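PDB 3HN0: nitrate transport protein from Parabacteroides distasonis, which probably serves as the substrate-binding component of an ABC transporter, possibly for nitrate or a related small solute, its true ligand not being established. Local coordinates for residues 98-109 and 124-135. Numbering follows the deposited sequence.
Sequences ALYVFGNGTTPD and PLNYAFNTAGEI
Tyr127, just past strand 125-126, reaches Asp109 in the first turn of helix 107-119. From CB, with CG anti to the carbonyl carbon (chi1 -64°), the ring extends alongside Val101: Tyr127 CD1 comes within 3.6 Å of Val101 O, and Tyr127 CE1 lies 3.8 Å from Val101 CB. Asn104 ND2 sits 3.1 Å above the Tyr127 ring plane, over its centre, with the amide turned 77° from the ring. At the tip, Tyr127 OH donates to Asp109 OD1 at 2.6 Å, on the syn side of a carboxylate that also forms a salt bridge with Arg113. Asp109 OD2 uses its anti lone pair for Gly105 N, so one carboxylate ties the tyrosine to the type II turn Gly103-Thr106.

Three backbone bonds establish the parallel pairing: Leu99 N to Pro124 O, Asn126 N to Leu99 O (2.8 Å) and Val101 N to Asn126 O. On one face, the Asn126 amide stacks on the Tyr100 ring with planes 18° apart, and Asn126 CB stands 3.7 Å above the plane of that ring, over its centre, a CH-pi contact. An Asx turn, Ala128 N to Asn126 OD1, helps fix the amide. Beyond the strands, Gly103 N donates to Asn130 O, Ala132 CB covers one face of the Phe102 ring, and Ile135 CD1 lies at its edge. A water links Val101 O, Asn104 N and Asn130 ND2. A Thr131-Glu134 capping box, with Glu134 N donating to Thr131 OG1, starts helix 132-141. On the other strand face, Leu99 CD2 meets Leu125 CD2, and both leucines touch Leu116. Parallel strands joined through helix 107-119, packed on this leucine face, make a beta-alpha-beta unit, consistent with the alpha/beta lobes of periplasmic-binding-protein folds.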
loop_
_atom_site.group_PDB
_atom_site.type_symbol
_atom_site.label_atom_id
_atom_site.label_comp_id
_atom_site.label_asym_id
_atom_site.label_seq_id
_atom_site.Cartn_x
_atom_site.Cartn_y
_atom_site.Cartn_z
ATOM N N ALA A 98 21.759 -16.797 -9.624
ATOM C CA ALA A 98 20.419 -17.371 -9.646
ATOM C C ALA A 98 19.637 -16.876 -8.432
ATOM O O ALA A 98 20.204 -16.760 -7.336
ATOM C CB ALA A 98 20.465 -18.879 -9.645
ATOM N N LEU A 99 18.349 -16.581 -8.652
ATOM C CA LEU A 99 17.455 -16.208 -7.588
ATOM C C LEU A 99 16.727 -17.441 -7.119
ATOM O O LEU A 99 15.975 -18.066 -7.873
ATOM C CB LEU A 99 16.456 -15.133 -8.054
ATOM C CG LEU A 99 15.309 -14.736 -7.127
ATOM C CD1 LEU A 99 15.852 -14.287 -5.823
ATOM C CD2 LEU A 99 14.474 -13.620 -7.822
ATOM N N TYR A 100 16.963 -17.814 -5.873
ATOM C CA TYR A 100 16.367 -19.014 -5.338
ATOM C C TYR A 100 15.024 -18.696 -4.738
ATOM O O TYR A 100 14.913 -17.789 -3.902
ATOM C CB TYR A 100 17.264 -19.654 -4.291
ATOM C CG TYR A 100 18.426 -20.393 -4.878
ATOM C CD1 TYR A 100 19.519 -19.715 -5.374
ATOM C CD2 TYR A 100 18.422 -21.791 -4.959
ATOM C CE1 TYR A 100 20.620 -20.423 -5.951
ATOM C CE2 TYR A 100 19.491 -22.484 -5.484
ATOM C CZ TYR A 100 20.578 -21.798 -5.978
ATOM O OH TYR A 100 21.639 -22.500 -6.522
ATOM N N VAL A 101 14.027 -19.499 -5.129
ATOM C CA VAL A 101 12.641 -19.299 -4.767
ATOM C C VAL A 101 12.071 -20.590 -4.174
ATOM O O VAL A 101 12.216 -21.668 -4.752
ATOM C CB VAL A 101 11.821 -18.900 -6.057
ATOM C CG1 VAL A 101 10.374 -18.704 -5.725
ATOM C CG2 VAL A 101 12.427 -17.652 -6.716
ATOM N N PHE A 102 11.450 -20.479 -3.013
ATOM C CA PHE A 102 10.786 -21.600 -2.396
ATOM C C PHE A 102 9.297 -21.638 -2.873
ATOM O O PHE A 102 8.809 -20.715 -3.507
ATOM C CB PHE A 102 10.902 -21.516 -0.873
ATOM C CG PHE A 102 10.167 -20.345 -0.271
ATOM C CD1 PHE A 102 10.779 -19.076 -0.182
ATOM C CD2 PHE A 102 8.874 -20.490 0.213
ATOM C CE1 PHE A 102 10.093 -17.990 0.354
ATOM C CE2 PHE A 102 8.199 -19.404 0.778
ATOM C CZ PHE A 102 8.803 -18.144 0.820
ATOM N N GLY A 103 8.611 -22.737 -2.595
ATOM C CA GLY A 103 7.197 -22.864 -2.946
ATOM C C GLY A 103 6.860 -22.737 -4.418
ATOM O O GLY A 103 5.867 -22.097 -4.793
ATOM N N ASN A 104 7.661 -23.381 -5.267
ATOM C CA ASN A 104 7.382 -23.439 -6.681
ATOM C C ASN A 104 5.894 -23.671 -6.949
ATOM O O ASN A 104 5.319 -24.560 -6.354
ATOM C CB ASN A 104 8.181 -24.557 -7.367
ATOM C CG ASN A 104 7.833 -24.681 -8.837
ATOM O OD1 ASN A 104 6.994 -25.501 -9.224
ATOM N ND2 ASN A 104 8.422 -23.829 -9.650
ATOM N N GLY A 105 5.309 -22.859 -7.832
ATOM C CA GLY A 105 3.909 -22.933 -8.199
ATOM C C GLY A 105 2.886 -22.300 -7.273
ATOM O O GLY A 105 1.677 -22.371 -7.558
ATOM N N THR A 106 3.352 -21.706 -6.172
ATOM C CA THR A 106 2.468 -21.139 -5.149
ATOM C C THR A 106 2.765 -19.652 -4.999
ATOM O O THR A 106 3.554 -19.102 -5.764
ATOM C CB THR A 106 2.593 -21.860 -3.791
ATOM O OG1 THR A 106 3.857 -21.542 -3.177
ATOM C CG2 THR A 106 2.451 -23.389 -3.945
ATOM N N THR A 107 2.115 -19.005 -4.029
ATOM C CA THR A 107 2.204 -17.547 -3.869
ATOM C C THR A 107 3.639 -16.958 -3.997
ATOM O O THR A 107 3.868 -16.081 -4.803
ATOM C CB THR A 107 1.505 -17.102 -2.597
ATOM O OG1 THR A 107 0.149 -17.597 -2.624
ATOM C CG2 THR A 107 1.465 -15.588 -2.523
ATOM N N PRO A 108 4.595 -17.402 -3.159
ATOM C CA PRO A 108 5.922 -16.762 -3.238
ATOM C C PRO A 108 6.568 -16.798 -4.611
ATOM O O PRO A 108 7.191 -15.832 -5.054
ATOM C CB PRO A 108 6.772 -17.541 -2.221
ATOM C CG PRO A 108 6.034 -18.803 -1.940
ATOM C CD PRO A 108 4.548 -18.437 -2.112
ATOM N N ASP A 109 6.422 -17.902 -5.324
ATOM C CA ASP A 109 6.933 -18.034 -6.678
ATOM C C ASP A 109 6.264 -17.049 -7.674
ATOM O O ASP A 109 6.918 -16.262 -8.372
ATOM C CB ASP A 109 6.672 -19.486 -7.124
ATOM C CG ASP A 109 7.194 -19.792 -8.498
ATOM O OD1 ASP A 109 8.017 -19.004 -9.010
ATOM O OD2 ASP A 109 6.789 -20.849 -9.055
ATOM N N PRO A 124 17.684 -15.558 -13.331
ATOM C CA PRO A 124 17.318 -16.969 -13.475
ATOM C C PRO A 124 16.742 -17.497 -12.167
ATOM O O PRO A 124 17.348 -17.305 -11.118
ATOM C CB PRO A 124 18.651 -17.658 -13.775
ATOM C CG PRO A 124 19.697 -16.557 -13.860
ATOM C CD PRO A 124 19.137 -15.377 -13.172
ATOM N N LEU A 125 15.579 -18.134 -12.233
ATOM C CA LEU A 125 14.931 -18.683 -11.037
ATOM C C LEU A 125 15.431 -20.095 -10.756
ATOM O O LEU A 125 15.557 -20.898 -11.654
ATOM C CB LEU A 125 13.419 -18.641 -11.181
ATOM C CG LEU A 125 12.876 -17.221 -11.373
ATOM C CD1 LEU A 125 11.369 -17.245 -11.678
ATOM C CD2 LEU A 125 13.175 -16.359 -10.143
ATOM N N ASN A 126 15.771 -20.383 -9.514
ATOM C CA ASN A 126 16.194 -21.703 -9.146
ATOM C C ASN A 126 15.300 -22.252 -8.056
ATOM O O ASN A 126 15.172 -21.664 -6.989
ATOM C CB ASN A 126 17.644 -21.662 -8.704
ATOM C CG ASN A 126 18.256 -23.046 -8.560
ATOM O OD1 ASN A 126 17.631 -23.986 -8.029
ATOM N ND2 ASN A 126 19.499 -23.175 -9.019
ATOM N N TYR A 127 14.691 -23.402 -8.349
ATOM C CA TYR A 127 13.703 -24.025 -7.494
ATOM C C TYR A 127 14.284 -25.264 -6.798
ATOM O O TYR A 127 13.548 -26.115 -6.298
ATOM C CB TYR A 127 12.471 -24.399 -8.327
ATOM C CG TYR A 127 11.735 -23.231 -8.942
ATOM C CD1 TYR A 127 11.044 -22.317 -8.140
ATOM C CD2 TYR A 127 11.734 -23.024 -10.328
ATOM C CE1 TYR A 127 10.360 -21.216 -8.713
ATOM C CE2 TYR A 127 11.060 -21.966 -10.899
ATOM C CZ TYR A 127 10.372 -21.055 -10.085
ATOM O OH TYR A 127 9.687 -20.044 -10.706
ATOM N N ALA A 128 15.600 -25.303 -6.690
ATOM C CA ALA A 128 16.309 -26.391 -6.011
ATOM C C ALA A 128 15.835 -26.589 -4.570
ATOM O O ALA A 128 15.830 -27.709 -4.081
ATOM C CB ALA A 128 17.832 -26.158 -6.067
ATOM N N PHE A 129 15.431 -25.515 -3.894
ATOM C CA PHE A 129 15.016 -25.595 -2.505
ATOM C C PHE A 129 13.535 -25.237 -2.399
ATOM O O PHE A 129 13.154 -24.113 -2.705
ATOM C CB PHE A 129 15.860 -24.619 -1.668
ATOM C CG PHE A 129 17.357 -24.943 -1.672
ATOM C CD1 PHE A 129 17.810 -26.175 -1.218
ATOM C CD2 PHE A 129 18.291 -24.014 -2.112
ATOM C CE1 PHE A 129 19.175 -26.481 -1.224
ATOM C CE2 PHE A 129 19.647 -24.310 -2.123
ATOM C CZ PHE A 129 20.091 -25.540 -1.673
ATOM N N ASN A 130 12.698 -26.158 -1.934
ATOM C CA ASN A 130 11.246 -25.894 -1.946
ATOM C C ASN A 130 10.752 -25.154 -0.717
ATOM O O ASN A 130 9.627 -24.627 -0.729
ATOM C CB ASN A 130 10.426 -27.175 -2.152
ATOM C CG ASN A 130 8.971 -26.879 -2.514
ATOM O OD1 ASN A 130 8.058 -27.283 -1.810
ATOM N ND2 ASN A 130 8.765 -26.136 -3.576
ATOM N N THR A 131 11.580 -25.084 0.329
ATOM C CA THR A 131 11.216 -24.398 1.560
ATOM C C THR A 131 12.155 -23.231 1.894
ATOM O O THR A 131 13.364 -23.203 1.506
ATOM C CB THR A 131 11.176 -25.319 2.802
ATOM O OG1 THR A 131 12.504 -25.677 3.207
ATOM C CG2 THR A 131 10.344 -26.593 2.563
ATOM N N ALA A 132 11.596 -22.310 2.666
ATOM C CA ALA A 132 12.326 -21.143 3.132
ATOM C C ALA A 132 13.478 -21.574 4.019
ATOM O O ALA A 132 14.538 -20.999 3.924
ATOM C CB ALA A 132 11.381 -20.134 3.863
ATOM N N GLY A 133 13.280 -22.595 4.862
ATOM C CA GLY A 133 14.346 -23.095 5.741
ATOM C C GLY A 133 15.523 -23.625 4.941
ATOM O O GLY A 133 16.676 -23.416 5.304
ATOM N N GLU A 134 15.220 -24.292 3.824
ATOM C CA GLU A 134 16.246 -24.842 2.960
ATOM C C GLU A 134 17.031 -23.760 2.231
ATOM O O GLU A 134 18.259 -23.872 2.105
ATOM C CB GLU A 134 15.662 -25.789 1.937
ATOM C CG GLU A 134 15.317 -27.173 2.597
ATOM C CD GLU A 134 14.396 -28.030 1.731
ATOM O OE1 GLU A 134 13.712 -27.495 0.848
ATOM O OE2 GLU A 134 14.337 -29.257 1.961
ATOM N N ILE A 135 16.315 -22.752 1.758
ATOM C CA ILE A 135 16.922 -21.558 1.156
ATOM C C ILE A 135 17.850 -20.867 2.152
ATOM O O ILE A 135 18.951 -20.470 1.781
ATOM C CB ILE A 135 15.887 -20.564 0.621
ATOM C CG1 ILE A 135 15.248 -21.143 -0.658
ATOM C CG2 ILE A 135 16.564 -19.179 0.289
ATOM C CD1 ILE A 135 14.256 -20.272 -1.313
HETATM O O HOH W 1 10.594 -23.865 -5.047
HETATM O O HOH W 2 6.017 -26.006 -4.387
#